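PDB 6FOP: glycoside hydrolase family 81, which probably hydrolyses beta-1,3-glucans such as laminarin as part of the cellulosome of Clostridium thermocellum. Local coordinates for residues N570-T582 with N613-Y625. Numbering follows the deposited sequence. Where two conformers were deposited one is given.
With NI (nickel (II) ion), chain B.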
ATOM      1  N   ASN A 570       4.986  22.186  -9.149  1.00 15.82           N
ATOM      2  CA  ASN A 570       4.381  21.036  -9.813  1.00 15.64           C
ATOM      3  C   ASN A 570       5.408  19.962 -10.186  1.00 15.34           C
ATOM      4  O   ASN A 570       5.063  18.775 -10.285  1.00 14.30           O
ATOM      5  CB  ASN A 570       3.509  21.474 -10.999  1.00 16.54           C
ATOM      6  CG  ASN A 570       2.273  22.223 -10.548  1.00 17.34           C
ATOM      7  OD1 ASN A 570       2.200  23.473 -10.567  1.00 21.75           O
ATOM      8  ND2 ASN A 570       1.341  21.486 -10.062  1.00 16.12           N
ATOM      9  N   SER A 571       6.674  20.355 -10.323  1.00 14.70           N
ATOM     10  CA  SER A 571       7.745  19.366 -10.429  1.00 13.90           C
ATOM     11  C   SER A 571       7.856  18.512  -9.165  1.00 13.45           C
ATOM     12  O   SER A 571       7.986  17.278  -9.255  1.00 14.00           O
ATOM     13  CB  SER A 571       9.065  20.018 -10.777  1.00 14.40           C
ATOM     14  OG  SER A 571      10.074  19.038 -10.858  1.00 15.75           O
ATOM     15  N   GLU A 572       7.831  19.160  -7.999  1.00 13.60           N
ATOM     16  CA  GLU A 572       7.790  18.418  -6.739  1.00 13.77           C
ATOM     17  C   GLU A 572       6.524  17.547  -6.627  1.00 13.99           C
ATOM     18  O   GLU A 572       6.606  16.391  -6.218  1.00 14.23           O
ATOM     19  CB  GLU A 572       7.913  19.356  -5.534  1.00 14.71           C
ATOM     20  CG  GLU A 572       9.289  20.013  -5.465  1.00 15.66           C
ATOM     21  CD  GLU A 572       9.330  21.143  -4.475  1.00 16.93           C
ATOM     22  OE1 GLU A 572       9.626  20.872  -3.295  1.00 19.37           O
ATOM     23  OE2 GLU A 572       9.052  22.303  -4.882  1.00 18.01           O
ATOM     24  N   LYS A 573       5.371  18.081  -7.040  1.00 13.67           N
ATOM     25  CA  LYS A 573       4.151  17.310  -6.932  1.00 14.00           C
ATOM     26  C   LYS A 573       4.237  16.015  -7.740  1.00 12.72           C
ATOM     27  O   LYS A 573       3.809  14.957  -7.266  1.00 14.36           O
ATOM     28  CB  LYS A 573       2.933  18.125  -7.363  1.00 14.06           C
ATOM     29  CG  LYS A 573       2.626  19.298  -6.450  1.00 15.82           C
ATOM     30  CD  LYS A 573       1.354  20.021  -6.847  1.00 17.78           C
ATOM     31  CE  LYS A 573       1.184  21.284  -6.025  1.00 21.66           C
ATOM     32  NZ  LYS A 573      -0.099  21.969  -6.281  1.00 26.42           N
ATOM     33  N   HIS A 574       4.794  16.081  -8.947  1.00 13.64           N
ATOM     34  CA  HIS A 574       5.001  14.887  -9.777  1.00 12.87           C
ATOM     35  C   HIS A 574       6.120  13.983  -9.207  1.00 13.44           C
ATOM     36  O   HIS A 574       5.976  12.754  -9.162  1.00 13.39           O
ATOM     37  CB  HIS A 574       5.314  15.326 -11.213  1.00 13.96           C
ATOM     38  CG  HIS A 574       4.093  15.682 -11.997  1.00 13.30           C
ATOM     39  ND1 HIS A 574       3.693  14.984 -13.104  1.00 13.97           N
ATOM     40  CD2 HIS A 574       3.147  16.617 -11.785  1.00 14.39           C
ATOM     41  CE1 HIS A 574       2.570  15.483 -13.562  1.00 14.09           C
ATOM     42  NE2 HIS A 574       2.222  16.481 -12.784  1.00 14.19           N
ATOM     43  N   GLY A 575       7.210  14.610  -8.746  1.00 12.72           N
ATOM     44  CA  GLY A 575       8.394  13.864  -8.337  1.00 12.24           C
ATOM     45  C   GLY A 575       8.225  13.008  -7.095  1.00 11.84           C
ATOM     46  O   GLY A 575       8.979  12.029  -6.918  1.00 12.81           O
ATOM     47  N   ILE A 576       7.277  13.356  -6.206  1.00 12.36           N
ATOM     48  CA  ILE A 576       7.105  12.540  -5.007  1.00 13.31           C
ATOM     49  C   ILE A 576       6.626  11.133  -5.313  1.00 12.61           C
ATOM     50  O   ILE A 576       6.675  10.301  -4.423  1.00 13.72           O
ATOM     51  CB  ILE A 576       6.173  13.166  -3.938  1.00 13.66           C
ATOM     52  CG1 ILE A 576       4.721  13.349  -4.446  1.00 14.63           C
ATOM     53  CG2 ILE A 576       6.748  14.482  -3.396  1.00 14.57           C
ATOM     54  CD1 ILE A 576       3.687  13.073  -3.381  1.00 16.60           C
ATOM     55  N   ASN A 577       6.119  10.864  -6.523  1.00 12.28           N
ATOM     56  CA  ASN A 577       5.756   9.508  -6.910  1.00 12.17           C
ATOM     57  C   ASN A 577       6.771   8.824  -7.798  1.00 12.25           C
ATOM     58  O   ASN A 577       6.517   7.770  -8.351  1.00 11.94           O
ATOM     59  CB  ASN A 577       4.316   9.457  -7.456  1.00 12.48           C
ATOM     60  CG  ASN A 577       3.335   9.272  -6.336  1.00 11.79           C
ATOM     61  OD1 ASN A 577       3.239   8.173  -5.780  1.00 12.80           O
ATOM     62  ND2 ASN A 577       2.698  10.363  -5.901  1.00 13.03           N
ATOM     63  N   PHE A 578       7.924   9.479  -7.950  1.00 12.87           N
ATOM     64  CA  PHE A 578       9.070   8.847  -8.593  1.00 12.45           C
ATOM     65  C   PHE A 578      10.142   8.474  -7.579  1.00 12.24           C
ATOM     66  O   PHE A 578      10.694   7.360  -7.636  1.00 12.90           O
ATOM     67  CB  PHE A 578       9.703   9.766  -9.658  1.00 12.52           C
ATOM     68  CG  PHE A 578       8.729  10.386 -10.649  1.00 13.01           C
ATOM     69  CD1 PHE A 578       7.521   9.802 -10.985  1.00 13.29           C
ATOM     70  CD2 PHE A 578       9.061  11.575 -11.275  1.00 13.73           C
ATOM     71  CE1 PHE A 578       6.661  10.418 -11.873  1.00 13.35           C
ATOM     72  CE2 PHE A 578       8.202  12.203 -12.158  1.00 14.67           C
ATOM     73  CZ  PHE A 578       6.990  11.612 -12.473  1.00 13.95           C
ATOM     74  N   LEU A 579      10.476   9.393  -6.675  1.00 12.58           N
ATOM     75  CA  LEU A 579      11.634   9.173  -5.807  1.00 13.18           C
ATOM     76  C   LEU A 579      11.284   8.249  -4.628  1.00 12.36           C
ATOM     77  O   LEU A 579      10.136   8.250  -4.131  1.00 13.27           O
ATOM     78  CB  LEU A 579      12.228  10.509  -5.370  1.00 14.62           C
ATOM     79  CG  LEU A 579      11.531  11.282  -4.262  1.00 15.73           C
ATOM     80  CD1 LEU A 579      11.930  10.774  -2.866  1.00 16.18           C
ATOM     81  CD2 LEU A 579      11.878  12.763  -4.396  1.00 17.85           C
ATOM     82  N   PRO A 580      12.241   7.471  -4.131  1.00 12.15           N
ATOM     83  CA  PRO A 580      13.591   7.347  -4.673  1.00 12.06           C
ATOM     84  C   PRO A 580      13.599   6.488  -5.934  1.00 12.13           C
ATOM     85  O   PRO A 580      12.950   5.451  -6.000  1.00 13.91           O
ATOM     86  CB  PRO A 580      14.352   6.656  -3.548  1.00 12.74           C
ATOM     87  CG  PRO A 580      13.306   5.795  -2.899  1.00 12.67           C
ATOM     88  CD  PRO A 580      12.017   6.565  -2.993  1.00 13.91           C
ATOM     89  N   ILE A 581      14.378   6.913  -6.917  0.50 12.20           N
ATOM     90  CA  ILE A 581      14.542   6.128  -8.129  0.50 12.44           C
ATOM     91  C   ILE A 581      15.651   5.104  -7.882  0.50 13.20           C
ATOM     92  O   ILE A 581      16.797   5.478  -7.670  0.50 14.06           O
ATOM     93  CB  ILE A 581      14.776   7.036  -9.361  0.50 12.98           C
ATOM     94  CG1 ILE A 581      13.572   7.993  -9.554  0.50 13.09           C
ATOM     95  CG2 ILE A 581      14.957   6.202 -10.609  0.50 13.64           C
ATOM     96  CD1 ILE A 581      13.733   8.986 -10.690  0.50 13.03           C
ATOM     97  N   THR A 582      15.297   3.814  -7.903  1.00 13.42           N
ATOM     98  CA  THR A 582      16.241   2.713  -7.713  1.00 13.17           C
ATOM     99  C   THR A 582      16.181   1.842  -8.966  1.00 13.26           C
ATOM    100  O   THR A 582      15.368   2.073  -9.864  1.00 13.05           O
ATOM    101  CB  THR A 582      15.937   1.848  -6.471  1.00 14.99           C
ATOM    102  OG1 THR A 582      14.864   0.935  -6.737  1.00 14.29           O
ATOM    103  CG2 THR A 582      15.628   2.709  -5.232  1.00 16.15           C
ATOM    104  N   ASN A 613      12.700  22.934 -10.709  1.00 16.21           N
ATOM    105  CA  ASN A 613      13.440  22.321  -9.638  1.00 15.56           C
ATOM    106  C   ASN A 613      13.259  20.796  -9.697  1.00 13.73           C
ATOM    107  O   ASN A 613      12.533  20.290 -10.559  1.00 14.23           O
ATOM    108  CB  ASN A 613      13.079  22.931  -8.268  1.00 15.95           C
ATOM    109  CG  ASN A 613      11.670  22.625  -7.812  1.00 16.10           C
ATOM    110  OD1 ASN A 613      10.805  22.227  -8.595  1.00 18.25           O
ATOM    111  ND2 ASN A 613      11.449  22.817  -6.541  1.00 17.44           N
ATOM    112  N   TRP A 614      13.976  20.077  -8.842  1.00 14.23           N
ATOM    113  CA  TRP A 614      14.067  18.607  -8.935  1.00 13.80           C
ATOM    114  C   TRP A 614      14.342  18.134 -10.357  1.00 13.51           C
ATOM    115  O   TRP A 614      13.808  17.130 -10.830  1.00 14.50           O
ATOM    116  CB  TRP A 614      12.832  17.918  -8.337  1.00 13.65           C
ATOM    117  CG  TRP A 614      12.770  17.961  -6.853  1.00 14.74           C
ATOM    118  CD1 TRP A 614      13.551  18.686  -5.994  1.00 16.04           C
ATOM    119  CD2 TRP A 614      11.842  17.229  -6.016  1.00 13.22           C
ATOM    120  NE1 TRP A 614      13.177  18.446  -4.696  1.00 16.11           N
ATOM    121  CE2 TRP A 614      12.118  17.583  -4.681  1.00 14.60           C
ATOM    122  CE3 TRP A 614      10.818  16.329  -6.277  1.00 14.65           C
ATOM    123  CZ2 TRP A 614      11.397  17.061  -3.598  1.00 15.68           C
ATOM    124  CZ3 TRP A 614      10.103  15.804  -5.208  1.00 15.28           C
ATOM    125  CH2 TRP A 614      10.394  16.183  -3.886  1.00 15.54           C
ATOM    126  N   LYS A 615      15.259  18.862 -11.025  1.00 13.83           N
ATOM    127  CA  LYS A 615      15.579  18.511 -12.408  1.00 14.28           C
ATOM    128  C   LYS A 615      16.220  17.121 -12.502  1.00 13.31           C
ATOM    129  O   LYS A 615      16.008  16.411 -13.485  1.00 14.04           O
ATOM    130  CB  LYS A 615      16.554  19.510 -13.019  1.00 15.42           C
ATOM    131  CG  LYS A 615      15.975  20.872 -13.362  1.00 17.61           C
ATOM    132  CD  LYS A 615      17.064  21.732 -14.010  1.00 20.19           C
ATOM    133  CE  LYS A 615      16.522  22.961 -14.710  1.00 24.33           C
ATOM    134  NZ  LYS A 615      16.022  23.947 -13.722  1.00 27.42           N
ATOM    135  N   ASP A 616      17.026  16.754 -11.490  1.00 13.14           N
ATOM    136  CA  ASP A 616      17.603  15.395 -11.446  1.00 14.19           C
ATOM    137  C   ASP A 616      16.529  14.298 -11.464  1.00 13.33           C
ATOM    138  O   ASP A 616      16.558  13.394 -12.305  1.00 13.61           O
ATOM    139  CB  ASP A 616      18.583  15.181 -10.289  1.00 14.78           C
ATOM    140  CG  ASP A 616      18.064  15.610  -8.918  1.00 14.52           C
ATOM    141  OD1 ASP A 616      16.990  16.262  -8.792  1.00 14.47           O
ATOM    142  OD2 ASP A 616      18.748  15.266  -7.939  1.00 14.01           O
ATOM    143  N   ILE A 617      15.560  14.416 -10.555  1.00 13.98           N
ATOM    144  CA  ILE A 617      14.466  13.441 -10.471  1.00 14.11           C
ATOM    145  C   ILE A 617      13.708  13.440 -11.801  1.00 12.71           C
ATOM    146  O   ILE A 617      13.385  12.372 -12.339  1.00 13.42           O
ATOM    147  CB  ILE A 617      13.521  13.793  -9.328  1.00 14.80           C
ATOM    148  CG1 ILE A 617      14.224  13.846  -7.976  1.00 16.77           C
ATOM    149  CG2 ILE A 617      12.348  12.836  -9.272  1.00 15.60           C
ATOM    150  CD1 ILE A 617      14.942  12.613  -7.578  1.00 17.95           C
ATOM    151  N   GLN A 618      13.407  14.640 -12.332  1.00 12.62           N
ATOM    152  CA  GLN A 618      12.604  14.716 -13.560  1.00 13.29           C
ATOM    153  C   GLN A 618      13.338  14.193 -14.772  1.00 13.46           C
ATOM    154  O   GLN A 618      12.734  13.580 -15.658  1.00 14.15           O
ATOM    155  CB  GLN A 618      12.124  16.136 -13.822  1.00 14.21           C
ATOM    156  CG  GLN A 618      11.118  16.629 -12.803  1.00 14.92           C
ATOM    157  CD  GLN A 618       9.816  15.879 -12.860  1.00 14.21           C
ATOM    158  OE1 GLN A 618       9.530  15.203 -13.839  1.00 14.62           O
ATOM    159  NE2 GLN A 618       8.992  16.051 -11.826  1.00 15.66           N
ATOM    160  N   TYR A 619      14.655  14.440 -14.841  1.00 13.15           N
ATOM    161  CA  TYR A 619      15.386  13.920 -16.003  1.00 13.83           C
ATOM    162  C   TYR A 619      15.636  12.413 -15.914  1.00 12.55           C
ATOM    163  O   TYR A 619      15.654  11.738 -16.956  1.00 13.69           O
ATOM    164  CB  TYR A 619      16.687  14.685 -16.231  1.00 13.84           C
ATOM    165  CG  TYR A 619      16.531  16.168 -16.509  1.00 14.33           C
ATOM    166  CD1 TYR A 619      15.372  16.690 -17.073  1.00 14.40           C
ATOM    167  CD2 TYR A 619      17.561  17.041 -16.220  1.00 14.17           C
ATOM    168  CE1 TYR A 619      15.242  18.038 -17.361  1.00 15.16           C
ATOM    169  CE2 TYR A 619      17.435  18.397 -16.486  1.00 14.11           C
ATOM    170  CZ  TYR A 619      16.272  18.900 -17.021  1.00 15.00           C
ATOM    171  OH  TYR A 619      16.153  20.239 -17.305  1.00 16.25           O
ATOM    172  N   MET A 620      15.765  11.857 -14.700  1.00 13.34           N
ATOM    173  CA  MET A 620      15.777  10.397 -14.555  0.55 13.98           C
ATOM    174  C   MET A 620      14.468   9.779 -15.032  1.00 13.33           C
ATOM    175  O   MET A 620      14.464   8.741 -15.715  1.00 14.21           O
ATOM    176  CB  MET A 620      16.043   9.997 -13.122  0.55 14.92           C
ATOM    177  CG  MET A 620      17.479  10.248 -12.692  0.55 14.85           C
ATOM    178  SD  MET A 620      17.750   9.520 -11.057  0.55 14.97           S
ATOM    179  CE  MET A 620      16.908  10.671  -9.988  0.55 16.66           C
ATOM    180  N   TYR A 621      13.348  10.457 -14.725  1.00 13.35           N
ATOM    181  CA  TYR A 621      12.031  10.009 -15.167  1.00 14.15           C
ATOM    182  C   TYR A 621      11.890  10.116 -16.692  1.00 13.73           C
ATOM    183  O   TYR A 621      11.500   9.154 -17.369  1.00 13.81           O
ATOM    184  CB  TYR A 621      10.980  10.868 -14.487  1.00 13.79           C
ATOM    185  CG  TYR A 621       9.566  10.514 -14.831  1.00 13.16           C
ATOM    186  CD1 TYR A 621       8.979   9.354 -14.305  1.00 13.45           C
ATOM    187  CD2 TYR A 621       8.778  11.358 -15.611  1.00 14.19           C
ATOM    188  CE1 TYR A 621       7.674   9.020 -14.613  1.00 13.81           C
ATOM    189  CE2 TYR A 621       7.460  11.031 -15.897  1.00 13.59           C
ATOM    190  CZ  TYR A 621       6.912   9.860 -15.401  1.00 13.64           C
ATOM    191  OH  TYR A 621       5.578   9.559 -15.682  1.00 14.51           O
ATOM    192  N   TYR A 622      12.304  11.276 -17.236  1.00 13.88           N
ATOM    193  CA  TYR A 622      12.163  11.543 -18.668  1.00 14.09           C
ATOM    194  C   TYR A 622      13.042  10.595 -19.486  1.00 13.63           C
ATOM    195  O   TYR A 622      12.708  10.283 -20.640  1.00 14.70           O
ATOM    196  CB  TYR A 622      12.490  12.998 -19.023  1.00 14.79           C
ATOM    197  CG  TYR A 622      12.028  13.393 -20.396  1.00 15.86           C
ATOM    198  CD1 TYR A 622      10.674  13.534 -20.687  1.00 18.11           C
ATOM    199  CD2 TYR A 622      12.942  13.684 -21.396  1.00 16.57           C
ATOM    200  CE1 TYR A 622      10.244  13.877 -21.951  1.00 18.34           C
ATOM    201  CE2 TYR A 622      12.513  14.033 -22.673  1.00 17.75           C
ATOM    202  CZ  TYR A 622      11.166  14.169 -22.933  1.00 18.51           C
ATOM    203  OH  TYR A 622      10.734  14.530 -24.191  1.00 20.41           O
ATOM    204  N   ALA A 623      14.154  10.131 -18.886  1.00 14.41           N
ATOM    205  CA  ALA A 623      15.013   9.146 -19.534  1.00 14.89           C
ATOM    206  C   ALA A 623      14.316   7.805 -19.813  1.00 14.75           C
ATOM    207  O   ALA A 623      14.826   7.028 -20.611  1.00 16.10           O
ATOM    208  CB  ALA A 623      16.261   8.906 -18.701  1.00 15.01           C
ATOM    209  N   LEU A 624      13.139   7.565 -19.204  1.00 14.21           N
ATOM    210  CA  LEU A 624      12.322   6.403 -19.538  1.00 15.11           C
ATOM    211  C   LEU A 624      11.468   6.608 -20.797  1.00 15.46           C
ATOM    212  O   LEU A 624      10.754   5.684 -21.230  1.00 16.10           O
ATOM    213  CB  LEU A 624      11.468   5.989 -18.350  1.00 15.47           C
ATOM    214  CG  LEU A 624      12.261   5.552 -17.124  1.00 16.02           C
ATOM    215  CD1 LEU A 624      11.396   5.542 -15.868  1.00 16.08           C
ATOM    216  CD2 LEU A 624      12.906   4.186 -17.353  1.00 16.57           C
ATOM    217  N   TYR A 625      11.612   7.785 -21.422  1.00 15.65           N
ATOM    218  CA  TYR A 625      11.072   8.053 -22.765  1.00 15.91           C
ATOM    219  C   TYR A 625      12.200   8.411 -23.762  1.00 15.61           C
ATOM    220  O   TYR A 625      12.270   7.855 -24.844  1.00 17.49           O
ATOM    221  CB  TYR A 625      10.068   9.203 -22.668  1.00 16.95           C
ATOM    222  CG  TYR A 625       9.581   9.758 -23.974  1.00 17.71           C
ATOM    223  CD1 TYR A 625       8.700   9.038 -24.770  1.00 19.24           C
ATOM    224  CD2 TYR A 625      10.008  11.013 -24.432  1.00 19.63           C
ATOM    225  CE1 TYR A 625       8.237   9.549 -25.970  1.00 21.75           C
ATOM    226  CE2 TYR A 625       9.542  11.537 -25.625  1.00 22.15           C
ATOM    227  CZ  TYR A 625       8.670  10.801 -26.395  1.00 23.24           C
ATOM    228  OH  TYR A 625       8.233  11.326 -27.589  1.00 28.52           O
TER
HETATM  229 NI    NI B 828       0.430  17.500 -12.934  1.00 14.81          NI
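W614 lays its indole against helix 570-575, and E572 covers one face of it: CG of E572 sits 3.8 Å from the centroid of the six-membered ring, nearly on the ring normal, a CH-pi contact. L579 adds a second, off-centre one through CD2, while the backbone N of I576 meets the ring edge in plane. With no side chain at G575, CE3 of W614 can lie 4.0 Å from CA of G575.

Two turns along helix 615-622, Y621 stacks offset on F578, which lies in the chain following the short helix; the planes are 8° apart and the centroids 3.6 Å. A chi1 of -179° swings the Y621 ring away from its own backbone N and over F578, whose other face is covered by the carbonyl O of H574. I617 packs CG2 near the F578 edge.

The polar side gathers at S571, whose OG donates to the carbonyl O of N613 at 2.8 Å from above the carbonyl plane. NE2 of Q618 makes only weak bonds to the O and OG of S571. ND2 of N613 gives E572 OE2 a fairly straight bond (3.0 Å) that arrives well above the carboxylate plane; W566 holds OE1 of E572 and T569 holds OD1 of N613.

From the same short helix H574 turns its imidazole outward to bind nickel through NE2, with H562, E601 and E605, while N598 fixes its ND1. Helix 570-575 and the chain following it thus pack on helix 615-622 and its N-cap residue W614, beside a His2Glu2 metal site in the family 81 C-terminal domain, a member of the six-hairpin clan of alpha-helical glycosidase domains.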